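Local coordinates for protein D-aminopeptidase (Burkholderia sp. LK4, PDB 5TZB) that probably hydrolyses peptides to release N-terminal beta-amino acids, as an Ntn-hydrolase-type beta-aminopeptidase of peptidase family S58, at residues T65-R73 with H165-A173; C82-G93 with D295-T306. All coordinates share one frame; numbering follows the deposited sequence.

Interaction 1. Residues T65-R73 with H165-A173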
ATOM      1  N   THR C  65       8.396 -27.210 -18.850  1.00 30.06           N
ATOM      2  CA  THR C  65       7.526 -26.401 -18.018  1.00 29.03           C
ATOM      3  C   THR C  65       6.535 -27.289 -17.280  1.00 28.01           C
ATOM      4  O   THR C  65       6.683 -28.507 -17.261  1.00 28.61           O
ATOM      5  CB  THR C  65       6.761 -25.342 -18.865  1.00 20.64           C
ATOM      6  OG1 THR C  65       6.124 -24.397 -18.003  1.00 19.80           O
ATOM      7  CG2 THR C  65       5.723 -25.999 -19.763  1.00 26.13           C
ATOM      8  N   GLY C  66       5.529 -26.676 -16.667  1.00 27.22           N
ATOM      9  CA  GLY C  66       4.525 -27.435 -15.954  1.00 25.09           C
ATOM     10  C   GLY C  66       3.761 -26.590 -14.961  1.00 23.38           C
ATOM     11  O   GLY C  66       3.730 -25.361 -15.047  1.00 21.33           O
ATOM     12  N   VAL C  67       3.137 -27.260 -14.004  1.00 23.47           N
ATOM     13  CA  VAL C  67       2.355 -26.566 -13.017  1.00 23.63           C
ATOM     14  C   VAL C  67       2.478 -27.278 -11.666  1.00 23.79           C
ATOM     15  O   VAL C  67       2.511 -28.509 -11.596  1.00 23.32           O
ATOM     16  CB  VAL C  67       0.867 -26.433 -13.487  1.00 23.00           C
ATOM     17  CG1 VAL C  67       0.330 -27.754 -13.963  1.00 24.18           C
ATOM     18  CG2 VAL C  67      -0.015 -25.853 -12.397  1.00 22.04           C
ATOM     19  N   THR C  68       2.590 -26.484 -10.602  1.00 23.87           N
ATOM     20  CA  THR C  68       2.574 -26.987  -9.233  1.00 22.65           C
ATOM     21  C   THR C  68       1.347 -26.464  -8.511  1.00 22.61           C
ATOM     22  O   THR C  68       0.998 -25.291  -8.660  1.00 22.16           O
ATOM     23  CB  THR C  68       3.827 -26.561  -8.460  1.00 21.16           C
ATOM     24  OG1 THR C  68       4.976 -27.163  -9.061  1.00 20.69           O
ATOM     25  CG2 THR C  68       3.739 -27.000  -7.001  1.00 20.37           C
ATOM     26  N   VAL C  69       0.676 -27.323  -7.743  1.00 22.75           N
ATOM     27  CA  VAL C  69      -0.479 -26.873  -6.976  1.00 22.11           C
ATOM     28  C   VAL C  69      -0.259 -27.079  -5.489  1.00 20.87           C
ATOM     29  O   VAL C  69       0.410 -28.029  -5.058  1.00 20.45           O
ATOM     30  CB  VAL C  69      -1.789 -27.587  -7.391  1.00 23.69           C
ATOM     31  CG1 VAL C  69      -2.183 -27.216  -8.805  1.00 25.43           C
ATOM     32  CG2 VAL C  69      -1.650 -29.071  -7.254  1.00 24.61           C
ATOM     33  N   ILE C  70      -0.782 -26.133  -4.720  1.00 19.69           N
ATOM     34  CA  ILE C  70      -0.809 -26.226  -3.276  1.00 19.73           C
ATOM     35  C   ILE C  70      -2.256 -26.215  -2.856  1.00 20.59           C
ATOM     36  O   ILE C  70      -2.988 -25.261  -3.178  1.00 20.71           O
ATOM     37  CB  ILE C  70      -0.088 -25.054  -2.588  1.00 19.81           C
ATOM     38  CG1 ILE C  70       1.318 -24.845  -3.149  1.00 19.50           C
ATOM     39  CG2 ILE C  70      -0.049 -25.253  -1.075  1.00 20.27           C
ATOM     40  CD1 ILE C  70       1.931 -23.528  -2.698  1.00 17.78           C
ATOM     41  N   GLU C  71      -2.677 -27.257  -2.144  1.00 20.04           N
ATOM     42  CA  GLU C  71      -3.991 -27.249  -1.501  1.00 20.16           C
ATOM     43  C   GLU C  71      -3.788 -26.771  -0.070  1.00 18.09           C
ATOM     44  O   GLU C  71      -2.990 -27.363   0.659  1.00 18.39           O
ATOM     45  CB  GLU C  71      -4.648 -28.633  -1.517  1.00 21.07           C
ATOM     46  CG  GLU C  71      -4.962 -29.176  -2.902  1.00 23.77           C
ATOM     47  CD  GLU C  71      -6.234 -28.589  -3.513  1.00 25.65           C
ATOM     48  OE1 GLU C  71      -6.794 -27.608  -2.965  1.00 26.17           O
ATOM     49  OE2 GLU C  71      -6.694 -29.139  -4.538  1.00 26.98           O
ATOM     50  N   PRO C  72      -4.458 -25.671   0.322  1.00 16.40           N
ATOM     51  CA  PRO C  72      -4.264 -25.156   1.676  1.00 16.83           C
ATOM     52  C   PRO C  72      -4.929 -26.009   2.767  1.00 18.39           C
ATOM     53  O   PRO C  72      -4.571 -25.845   3.931  1.00 19.51           O
ATOM     54  CB  PRO C  72      -4.915 -23.769   1.614  1.00 15.90           C
ATOM     55  CG  PRO C  72      -5.955 -23.904   0.553  1.00 15.30           C
ATOM     56  CD  PRO C  72      -5.353 -24.801  -0.471  1.00 15.16           C
ATOM     57  N   ARG C  73      -5.885 -26.863   2.402  1.00 19.02           N
ATOM     58  CA  ARG C  73      -6.641 -27.672   3.366  1.00 19.97           C
ATOM     59  C   ARG C  73      -6.640 -29.154   3.003  1.00 22.73           C
ATOM     60  O   ARG C  73      -6.264 -29.533   1.887  1.00 23.59           O
ATOM     61  CB  ARG C  73      -8.097 -27.194   3.466  1.00 19.64           C
ATOM     62  CG  ARG C  73      -8.292 -25.764   3.958  1.00 19.78           C
ATOM     63  CD  ARG C  73      -8.055 -25.643   5.459  1.00 19.89           C
ATOM     64  NE  ARG C  73      -8.546 -24.373   5.981  1.00 19.44           N
ATOM     65  CZ  ARG C  73      -8.378 -23.963   7.237  1.00 19.47           C
ATOM     66  NH1 ARG C  73      -7.715 -24.720   8.100  1.00 20.08           N
ATOM     67  NH2 ARG C  73      -8.855 -22.788   7.626  1.00 18.65           N
ATOM     68  N   HIS C 165      -3.278 -30.726 -17.561  1.00 28.48           N
ATOM     69  CA  HIS C 165      -2.080 -30.695 -16.730  1.00 27.24           C
ATOM     70  C   HIS C 165      -2.399 -30.176 -15.335  1.00 25.54           C
ATOM     71  O   HIS C 165      -1.826 -30.630 -14.345  1.00 25.04           O
ATOM     72  CB  HIS C 165      -1.005 -29.842 -17.394  1.00 27.73           C
ATOM     73  CG  HIS C 165      -0.603 -30.343 -18.740  1.00 28.91           C
ATOM     74  ND1 HIS C 165      -0.456 -29.512 -19.829  1.00 29.58           N
ATOM     75  CD2 HIS C 165      -0.315 -31.592 -19.175  1.00 29.82           C
ATOM     76  CE1 HIS C 165      -0.092 -30.229 -20.878  1.00 30.74           C
ATOM     77  NE2 HIS C 165      -0.003 -31.493 -20.508  1.00 30.77           N
ATOM     78  N   VAL C 166      -3.320 -29.223 -15.254  1.00 25.16           N
ATOM     79  CA  VAL C 166      -3.751 -28.717 -13.967  1.00 24.06           C
ATOM     80  C   VAL C 166      -4.471 -29.841 -13.217  1.00 25.80           C
ATOM     81  O   VAL C 166      -4.307 -30.002 -12.017  1.00 24.69           O
ATOM     82  CB  VAL C 166      -4.675 -27.485 -14.099  1.00 22.24           C
ATOM     83  CG1 VAL C 166      -5.132 -27.035 -12.742  1.00 20.08           C
ATOM     84  CG2 VAL C 166      -3.955 -26.340 -14.809  1.00 20.99           C
ATOM     85  N   GLN C 167      -5.252 -30.637 -13.941  1.00 28.70           N
ATOM     86  CA  GLN C 167      -5.993 -31.728 -13.317  1.00 30.16           C
ATOM     87  C   GLN C 167      -5.069 -32.833 -12.805  1.00 29.36           C
ATOM     88  O   GLN C 167      -5.298 -33.390 -11.734  1.00 29.78           O
ATOM     89  CB  GLN C 167      -7.005 -32.318 -14.311  1.00 32.14           C
ATOM     90  CG  GLN C 167      -8.153 -31.398 -14.625  1.00 33.21           C
ATOM     91  CD  GLN C 167      -9.051 -31.229 -13.418  1.00 35.58           C
ATOM     92  OE1 GLN C 167      -9.124 -32.114 -12.563  1.00 36.44           O
ATOM     93  NE2 GLN C 167      -9.719 -30.082 -13.323  1.00 36.25           N
ATOM     94  N   ARG C 168      -3.997 -33.096 -13.539  1.00 28.67           N
ATOM     95  CA  ARG C 168      -2.963 -34.035 -13.106  1.00 29.72           C
ATOM     96  C   ARG C 168      -2.261 -33.566 -11.825  1.00 28.55           C
ATOM     97  O   ARG C 168      -1.987 -34.378 -10.934  1.00 28.89           O
ATOM     98  CB  ARG C 168      -1.964 -34.261 -14.253  1.00 32.09           C
ATOM     99  CG  ARG C 168      -2.531 -35.188 -15.345  1.00 35.15           C
ATOM    100  CD  ARG C 168      -1.633 -35.368 -16.568  1.00 37.25           C
ATOM    101  NE  ARG C 168      -0.215 -35.559 -16.296  1.00 38.68           N
ATOM    102  CZ  ARG C 168       0.727 -35.377 -17.222  1.00 40.32           C
ATOM    103  NH1 ARG C 168       0.372 -34.994 -18.441  1.00 40.92           N
ATOM    104  NH2 ARG C 168       2.017 -35.552 -16.941  1.00 41.00           N
ATOM    105  N   ALA C 169      -1.937 -32.277 -11.739  1.00 26.66           N
ATOM    106  CA  ALA C 169      -1.319 -31.742 -10.520  1.00 25.40           C
ATOM    107  C   ALA C 169      -2.287 -31.836  -9.338  1.00 26.13           C
ATOM    108  O   ALA C 169      -1.905 -32.226  -8.233  1.00 26.67           O
ATOM    109  CB  ALA C 169      -0.871 -30.292 -10.729  1.00 23.26           C
ATOM    110  N   LEU C 170      -3.542 -31.468  -9.578  1.00 25.70           N
ATOM    111  CA  LEU C 170      -4.568 -31.541  -8.551  1.00 25.88           C
ATOM    112  C   LEU C 170      -4.754 -32.975  -8.053  1.00 27.85           C
ATOM    113  O   LEU C 170      -4.875 -33.217  -6.849  1.00 28.70           O
ATOM    114  CB  LEU C 170      -5.887 -30.991  -9.084  1.00 25.84           C
ATOM    115  CG  LEU C 170      -5.912 -29.473  -9.249  1.00 25.79           C
ATOM    116  CD1 LEU C 170      -7.178 -29.019  -9.976  1.00 26.66           C
ATOM    117  CD2 LEU C 170      -5.792 -28.794  -7.888  1.00 24.53           C
ATOM    118  N   ALA C 171      -4.773 -33.925  -8.975  1.00 29.01           N
ATOM    119  CA  ALA C 171      -4.975 -35.331  -8.600  1.00 30.59           C
ATOM    120  C   ALA C 171      -3.780 -35.883  -7.825  1.00 30.32           C
ATOM    121  O   ALA C 171      -3.938 -36.754  -6.974  1.00 30.28           O
ATOM    122  CB  ALA C 171      -5.236 -36.177  -9.842  1.00 31.01           C
ATOM    123  N   ALA C 172      -2.594 -35.352  -8.113  1.00 29.85           N
ATOM    124  CA  ALA C 172      -1.355 -35.787  -7.473  1.00 29.62           C
ATOM    125  C   ALA C 172      -1.079 -35.071  -6.151  1.00 29.08           C
ATOM    126  O   ALA C 172      -0.140 -35.427  -5.437  1.00 28.54           O
ATOM    127  CB  ALA C 172      -0.181 -35.585  -8.417  1.00 30.34           C
ATOM    128  N   ALA C 173      -1.872 -34.048  -5.849  1.00 28.25           N
ATOM    129  CA  ALA C 173      -1.657 -33.250  -4.643  1.00 29.37           C
ATOM    130  C   ALA C 173      -1.848 -34.094  -3.381  1.00 30.46           C
ATOM    131  O   ALA C 173      -2.918 -34.657  -3.163  1.00 31.25           O
ATOM    132  CB  ALA C 173      -2.591 -32.055  -4.622  1.00 28.59           C
TER
HETATM  133  O   HOH W   1      -6.790 -31.535  -5.099  1.00 32.69           O
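Val67 and Val69 of strand 65-71 pack against helix 165-172, whose axis passes 7.7 Å from that of the strand at an angle of 40° between their chain directions. Val69 faces Ala169, with CA atoms 6.1 Å apart, an approach that the small alanine side chain allows. This is helix-on-sheet packing, as in the outer layer of the alpha-beta-beta-alpha sandwich of Ntn hydrolases. Both methyls of Val69 flank Ala169 CB, each within 3.9 Å of it. Chi1 of -66° sets CG1 opposite the carbonyl carbon and leaves CG2 between the backbone N and the carbonyl carbon, where it lies 3.3 Å from Ala169 O. Val69 CG1 also meets Leu170 CD2 at 4.0 Å, the two side chains crossing at about a right angle. Val67 reaches the preceding turn through CG1, 3.6 Å from His165 O, and helix 119-129 packs on the neighbouring Val166. At the far end Glu71 bends at chi2, its CG touching the methyl of Ala173 and its OE2 lying 3.5 Å from Leu170 CD2. A water donates to Glu71 OE2 and, at 3.1 Å, to Leu170 O. Apolar over most of its length, the contact has no direct hydrogen bond; at the last helical turn a carboxylate and a carbonyl, both acceptors if the acid is ionised, are bridged by one water that donates to each.

Interaction 2. Residues C82-G93 with D295-T306; sequences CFAGVHVLNGNG and DSSGDIFLAFAT
Asp295 O is gripped by two side-chain amides, Asn92 ND2 at 2.8 Å and Asn90 ND2 at 3.1 Å, which arrive from opposite faces of its carbonyl plane. The Asn90 donor stands well above that plane (55°), the Asn92 donor is less tilted and its bond nearly straight (175°). Asn92 ND2 is also hydrogen-bonded to Tyr316 OH of the second subunit. Asn90 ND2 donates as well to Ser297 O at 2.9 Å, and its two bonds fix the rotation of the amide, whose OD1 accepts from Arg277 and Arg281 of the third subunit. Together the asparagines fasten the 295-297 loop to the end of an antiparallel strand pair, 82-88 with 298-305, in the mixed sheet of this family S58 enzyme. Gly85 with Ala303 and His87 with Phe301 are hydrogen-bonded pairs, each joined by two reciprocal backbone bonds, such as Gly85 N to Ala303 O at 2.8 Å. A classic beta bulge follows, in which Leu89 and Asn90 both face Asp299. Asn90 N bonds Asp299 O at 3.3 Å, on a lone pair, whereas the bond from Leu89 N to the same oxygen is weak. The extra residue leaves Leu89 CB 3.6 Å from Phe301 CE2. CG of His87 points away from the backbone N (chi1 178°), which lays the imidazole alongside Phe301, whose CD2 meets its edge in plane; NE2 bonds Gln280 of the third subunit. On the other face Ala84 faces Phe304, Val86 Leu302 and Val88 Ile300, as non-hydrogen-bonded pairs. Leu302 CD1 leans across toward the other strand, 3.7 Å from Val86 CG1. At the Cys82 end, Cys82 SG approaches the Phe304 ring obliquely, 4.1 Å from Phe304 CD1, and a water accepts from Phe83 N while donating to Ala305 O.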
ATOM      1  N   CYS C  82      -8.881 -19.835   4.334  1.00 17.29           N
ATOM      2  CA  CYS C  82      -7.753 -19.517   5.202  1.00 15.56           C
ATOM      3  C   CYS C  82      -7.504 -18.023   5.190  1.00 14.79           C
ATOM      4  O   CYS C  82      -7.567 -17.379   4.142  1.00 15.19           O
ATOM      5  CB  CYS C  82      -6.473 -20.234   4.758  1.00 16.23           C
ATOM      6  SG  CYS C  82      -6.515 -22.024   4.830  1.00 18.56           S
ATOM      7  N   PHE C  83      -7.198 -17.466   6.351  1.00 13.87           N
ATOM      8  CA  PHE C  83      -6.674 -16.119   6.386  1.00 13.90           C
ATOM      9  C   PHE C  83      -5.339 -16.092   5.611  1.00 14.23           C
ATOM     10  O   PHE C  83      -4.579 -17.072   5.600  1.00 13.20           O
ATOM     11  CB  PHE C  83      -6.503 -15.640   7.822  1.00 13.28           C
ATOM     12  CG  PHE C  83      -7.807 -15.268   8.505  1.00 13.92           C
ATOM     13  CD1 PHE C  83      -8.861 -14.719   7.779  1.00 12.76           C
ATOM     14  CD2 PHE C  83      -7.969 -15.455   9.882  1.00 13.91           C
ATOM     15  CE1 PHE C  83     -10.065 -14.351   8.415  1.00 14.06           C
ATOM     16  CE2 PHE C  83      -9.169 -15.103  10.528  1.00 13.46           C
ATOM     17  CZ  PHE C  83     -10.215 -14.548   9.797  1.00 12.85           C
ATOM     18  N   ALA C  84      -5.082 -14.994   4.914  1.00 14.53           N
ATOM     19  CA  ALA C  84      -3.897 -14.917   4.073  1.00 13.07           C
ATOM     20  C   ALA C  84      -3.504 -13.474   3.821  1.00 14.09           C
ATOM     21  O   ALA C  84      -4.282 -12.557   4.066  1.00 12.70           O
ATOM     22  CB  ALA C  84      -4.129 -15.653   2.756  1.00 10.81           C
ATOM     23  N   GLY C  85      -2.284 -13.279   3.326  1.00 13.85           N
ATOM     24  CA  GLY C  85      -1.806 -11.953   3.012  1.00 13.21           C
ATOM     25  C   GLY C  85      -0.721 -12.063   1.957  1.00 13.92           C
ATOM     26  O   GLY C  85      -0.141 -13.143   1.758  1.00 13.49           O
ATOM     27  N   VAL C  86      -0.433 -10.951   1.285  1.00 14.02           N
ATOM     28  CA  VAL C  86       0.605 -10.943   0.258  1.00 14.69           C
ATOM     29  C   VAL C  86       1.618  -9.848   0.512  1.00 13.94           C
ATOM     30  O   VAL C  86       1.285  -8.806   1.089  1.00 13.50           O
ATOM     31  CB  VAL C  86       0.023 -10.748  -1.148  1.00 15.96           C
ATOM     32  CG1 VAL C  86      -0.832 -11.926  -1.530  1.00 16.51           C
ATOM     33  CG2 VAL C  86      -0.781  -9.448  -1.236  1.00 16.02           C
ATOM     34  N   HIS C  87       2.859 -10.084   0.084  1.00 13.54           N
ATOM     35  CA  HIS C  87       3.827  -9.006   0.022  1.00 13.57           C
ATOM     36  C   HIS C  87       4.609  -9.029  -1.287  1.00 14.22           C
ATOM     37  O   HIS C  87       5.066 -10.085  -1.737  1.00 14.74           O
ATOM     38  CB  HIS C  87       4.831  -9.035   1.187  1.00 12.80           C
ATOM     39  CG  HIS C  87       5.844  -7.940   1.076  1.00 13.73           C
ATOM     40  ND1 HIS C  87       5.606  -6.661   1.542  1.00 15.53           N
ATOM     41  CD2 HIS C  87       7.047  -7.891   0.452  1.00 13.01           C
ATOM     42  CE1 HIS C  87       6.636  -5.889   1.247  1.00 15.56           C
ATOM     43  NE2 HIS C  87       7.526  -6.609   0.584  1.00 10.87           N
ATOM     44  N   VAL C  88       4.786  -7.851  -1.876  1.00 14.20           N
ATOM     45  CA  VAL C  88       5.536  -7.753  -3.117  1.00 15.79           C
ATOM     46  C   VAL C  88       6.838  -6.978  -2.924  1.00 13.46           C
ATOM     47  O   VAL C  88       6.828  -5.779  -2.666  1.00 12.78           O
ATOM     48  CB  VAL C  88       4.713  -7.072  -4.240  1.00 16.76           C
ATOM     49  CG1 VAL C  88       5.585  -6.938  -5.480  1.00 17.13           C
ATOM     50  CG2 VAL C  88       3.465  -7.872  -4.543  1.00 15.57           C
ATOM     51  N   LEU C  89       7.956  -7.692  -3.018  1.00 13.11           N
ATOM     52  CA  LEU C  89       9.273  -7.080  -2.984  1.00 13.00           C
ATOM     53  C   LEU C  89       9.566  -6.407  -4.324  1.00 13.58           C
ATOM     54  O   LEU C  89      10.185  -5.352  -4.363  1.00 13.90           O
ATOM     55  CB  LEU C  89      10.355  -8.134  -2.651  1.00 11.84           C
ATOM     56  CG  LEU C  89      11.846  -7.828  -2.847  1.00 16.40           C
ATOM     57  CD1 LEU C  89      12.312  -6.548  -2.137  1.00 16.64           C
ATOM     58  CD2 LEU C  89      12.664  -9.040  -2.350  1.00 15.16           C
ATOM     59  N   ASN C  90       9.167  -7.053  -5.416  1.00 14.63           N
ATOM     60  CA  ASN C  90       9.381  -6.502  -6.760  1.00 15.39           C
ATOM     61  C   ASN C  90       8.380  -7.072  -7.753  1.00 16.45           C
ATOM     62  O   ASN C  90       8.519  -8.219  -8.189  1.00 17.12           O
ATOM     63  CB  ASN C  90      10.801  -6.808  -7.229  1.00 15.36           C
ATOM     64  CG  ASN C  90      11.242  -5.926  -8.395  1.00 15.01           C
ATOM     65  OD1 ASN C  90      11.610  -4.764  -8.198  1.00 14.29           O
ATOM     66  ND2 ASN C  90      11.236  -6.483  -9.607  1.00 14.01           N
ATOM     67  N   GLY C  91       7.390  -6.269  -8.141  1.00 15.61           N
ATOM     68  CA  GLY C  91       6.264  -6.779  -8.910  1.00 12.08           C
ATOM     69  C   GLY C  91       6.455  -6.997 -10.394  1.00 12.45           C
ATOM     70  O   GLY C  91       5.501  -6.808 -11.155  1.00 12.63           O
ATOM     71  N   ASN C  92       7.662  -7.396 -10.822  1.00 12.74           N
ATOM     72  CA  ASN C  92       7.901  -7.676 -12.232  1.00 14.86           C
ATOM     73  C   ASN C  92       7.436  -9.080 -12.567  1.00 15.42           C
ATOM     74  O   ASN C  92       8.221  -9.902 -13.021  1.00 14.71           O
ATOM     75  CB  ASN C  92       9.395  -7.507 -12.596  1.00 15.63           C
ATOM     76  CG  ASN C  92       9.607  -7.162 -14.075  1.00 16.36           C
ATOM     77  OD1 ASN C  92       8.734  -7.409 -14.908  1.00 16.80           O
ATOM     78  ND2 ASN C  92      10.788  -6.609 -14.409  1.00 15.58           N
ATOM     79  N   GLY C  93       6.151  -9.336 -12.323  1.00 16.10           N
ATOM     80  CA  GLY C  93       5.559 -10.645 -12.535  1.00 16.23           C
ATOM     81  C   GLY C  93       4.047 -10.555 -12.543  1.00 16.46           C
ATOM     82  O   GLY C  93       3.467  -9.505 -12.243  1.00 14.54           O
ATOM     83  N   ASP C 295      15.831  -5.677 -11.017  1.00 15.69           N
ATOM     84  CA  ASP C 295      14.646  -5.093 -11.650  1.00 16.43           C
ATOM     85  C   ASP C 295      13.806  -6.152 -12.377  1.00 16.24           C
ATOM     86  O   ASP C 295      12.567  -6.098 -12.356  1.00 13.59           O
ATOM     87  CB  ASP C 295      15.054  -4.007 -12.651  1.00 16.67           C
ATOM     88  CG  ASP C 295      13.894  -3.553 -13.514  1.00 16.46           C
ATOM     89  OD1 ASP C 295      13.069  -2.788 -13.003  1.00 15.60           O
ATOM     90  OD2 ASP C 295      13.813  -3.944 -14.704  1.00 17.28           O
ATOM     91  N   SER C 296      14.471  -7.135 -12.972  1.00 15.39           N
ATOM     92  CA  SER C 296      13.780  -8.093 -13.843  1.00 17.86           C
ATOM     93  C   SER C 296      13.068  -9.216 -13.093  1.00 18.11           C
ATOM     94  O   SER C 296      12.394 -10.036 -13.714  1.00 18.89           O
ATOM     95  CB  SER C 296      14.754  -8.737 -14.822  1.00 19.29           C
ATOM     96  OG  SER C 296      15.665  -9.573 -14.134  1.00 20.65           O
ATOM     97  N   SER C 297      13.221  -9.249 -11.776  1.00 16.83           N
ATOM     98  CA  SER C 297      12.767 -10.384 -10.971  1.00 18.53           C
ATOM     99  C   SER C 297      11.388 -10.197 -10.321  1.00 18.22           C
ATOM    100  O   SER C 297      11.212  -9.355  -9.452  1.00 19.01           O
ATOM    101  CB  SER C 297      13.818 -10.682  -9.893  1.00 19.55           C
ATOM    102  OG  SER C 297      13.599 -11.938  -9.302  1.00 20.10           O
ATOM    103  N   GLY C 298      10.418 -11.007 -10.729  1.00 16.95           N
ATOM    104  CA  GLY C 298       9.098 -10.964 -10.126  1.00 16.00           C
ATOM    105  C   GLY C 298       9.140 -11.629  -8.767  1.00 17.17           C
ATOM    106  O   GLY C 298       9.027 -12.856  -8.656  1.00 17.46           O
ATOM    107  N   ASP C 299       9.330 -10.823  -7.728  1.00 16.62           N
ATOM    108  CA  ASP C 299       9.472 -11.367  -6.384  1.00 17.00           C
ATOM    109  C   ASP C 299       8.181 -11.134  -5.598  1.00 16.63           C
ATOM    110  O   ASP C 299       7.946 -10.060  -5.035  1.00 16.42           O
ATOM    111  CB  ASP C 299      10.700 -10.759  -5.697  1.00 16.12           C
ATOM    112  CG  ASP C 299      11.993 -10.993  -6.502  1.00 16.42           C
ATOM    113  OD1 ASP C 299      12.037 -11.946  -7.321  1.00 17.48           O
ATOM    114  OD2 ASP C 299      12.962 -10.225  -6.334  1.00 16.12           O
ATOM    115  N   ILE C 300       7.329 -12.156  -5.602  1.00 16.84           N
ATOM    116  CA  ILE C 300       5.970 -12.021  -5.090  1.00 16.12           C
ATOM    117  C   ILE C 300       5.675 -13.092  -4.049  1.00 14.80           C
ATOM    118  O   ILE C 300       5.863 -14.289  -4.306  1.00 14.03           O
ATOM    119  CB  ILE C 300       4.955 -12.085  -6.261  1.00 17.13           C
ATOM    120  CG1 ILE C 300       5.229 -10.936  -7.235  1.00 18.05           C
ATOM    121  CG2 ILE C 300       3.514 -12.081  -5.756  1.00 12.04           C
ATOM    122  CD1 ILE C 300       4.399 -10.978  -8.519  1.00 17.60           C
ATOM    123  N   PHE C 301       5.229 -12.659  -2.871  1.00 13.31           N
ATOM    124  CA  PHE C 301       5.124 -13.548  -1.716  1.00 13.71           C
ATOM    125  C   PHE C 301       3.700 -13.656  -1.160  1.00 14.14           C
ATOM    126  O   PHE C 301       3.002 -12.654  -1.005  1.00 14.34           O
ATOM    127  CB  PHE C 301       6.051 -13.071  -0.587  1.00 13.48           C
ATOM    128  CG  PHE C 301       7.430 -12.659  -1.046  1.00 13.93           C
ATOM    129  CD1 PHE C 301       8.111 -13.375  -2.015  1.00 13.79           C
ATOM    130  CD2 PHE C 301       8.046 -11.535  -0.488  1.00 13.75           C
ATOM    131  CE1 PHE C 301       9.388 -12.974  -2.432  1.00 12.45           C
ATOM    132  CE2 PHE C 301       9.322 -11.132  -0.904  1.00 13.75           C
ATOM    133  CZ  PHE C 301       9.990 -11.853  -1.866  1.00 12.68           C
ATOM    134  N   LEU C 302       3.302 -14.876  -0.826  1.00 14.49           N
ATOM    135  CA  LEU C 302       1.991 -15.148  -0.253  1.00 15.41           C
ATOM    136  C   LEU C 302       2.165 -15.939   1.018  1.00 15.64           C
ATOM    137  O   LEU C 302       2.992 -16.843   1.071  1.00 17.91           O
ATOM    138  CB  LEU C 302       1.115 -15.924  -1.236  1.00 16.69           C
ATOM    139  CG  LEU C 302      -0.235 -16.479  -0.760  1.00 19.32           C
ATOM    140  CD1 LEU C 302      -1.188 -15.377  -0.393  1.00 20.41           C
ATOM    141  CD2 LEU C 302      -0.835 -17.332  -1.860  1.00 21.09           C
ATOM    142  N   ALA C 303       1.403 -15.578   2.041  1.00 14.13           N
ATOM    143  CA  ALA C 303       1.357 -16.335   3.282  1.00 13.79           C
ATOM    144  C   ALA C 303      -0.094 -16.640   3.672  1.00 15.42           C
ATOM    145  O   ALA C 303      -0.952 -15.761   3.614  1.00 14.61           O
ATOM    146  CB  ALA C 303       2.048 -15.584   4.384  1.00 12.07           C
ATOM    147  N   PHE C 304      -0.372 -17.884   4.038  1.00 15.65           N
ATOM    148  CA  PHE C 304      -1.694 -18.221   4.576  1.00 15.80           C
ATOM    149  C   PHE C 304      -1.581 -19.017   5.877  1.00 16.62           C
ATOM    150  O   PHE C 304      -0.590 -19.721   6.123  1.00 16.44           O
ATOM    151  CB  PHE C 304      -2.550 -18.970   3.540  1.00 16.18           C
ATOM    152  CG  PHE C 304      -2.091 -20.381   3.238  1.00 18.27           C
ATOM    153  CD1 PHE C 304      -2.571 -21.467   3.967  1.00 18.17           C
ATOM    154  CD2 PHE C 304      -1.220 -20.624   2.184  1.00 17.94           C
ATOM    155  CE1 PHE C 304      -2.155 -22.757   3.680  1.00 18.69           C
ATOM    156  CE2 PHE C 304      -0.805 -21.913   1.889  1.00 18.66           C
ATOM    157  CZ  PHE C 304      -1.274 -22.985   2.644  1.00 19.28           C
ATOM    158  N   ALA C 305      -2.616 -18.901   6.704  1.00 17.13           N
ATOM    159  CA  ALA C 305      -2.634 -19.541   8.008  1.00 16.56           C
ATOM    160  C   ALA C 305      -3.832 -20.485   8.120  1.00 17.92           C
ATOM    161  O   ALA C 305      -4.923 -20.164   7.641  1.00 17.70           O
ATOM    162  CB  ALA C 305      -2.675 -18.483   9.105  1.00 14.65           C
ATOM    163  N   THR C 306      -3.638 -21.635   8.768  1.00 17.44           N
ATOM    164  CA  THR C 306      -4.714 -22.624   8.893  1.00 17.08           C
ATOM    165  C   THR C 306      -5.313 -22.667  10.296  1.00 17.50           C
ATOM    166  O   THR C 306      -6.304 -23.362  10.521  1.00 18.07           O
ATOM    167  CB  THR C 306      -4.226 -24.037   8.514  1.00 17.87           C
ATOM    168  OG1 THR C 306      -3.175 -24.433   9.406  1.00 18.09           O
ATOM    169  CG2 THR C 306      -3.689 -24.066   7.077  1.00 17.67           C
TER
HETATM  170  O   HOH W   2      -7.100 -19.285   8.731  1.00 14.85           O

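Overall arrangement
From the N terminus the chain passes through 65-73 and, after a short connection, 82-93; it then reaches 165-173 and finally 295-306. Interaction 1 closes a loop of 91 residues and interaction 2 one of 201, and because their segments alternate, the two closures cross rather than nest. Interaction 1 joins a helix to the five-stranded sheet that holds strand 63-71, whereas interaction 2 joins two strands within the other sheet. Their centres lie 19 Å apart, yet their ends meet: Arg73 NH1 probably hydrogen-bonds Thr306 O, and Pro72 packs on Phe304. One short connection thus links both sheets while its flanking strands take distant partners.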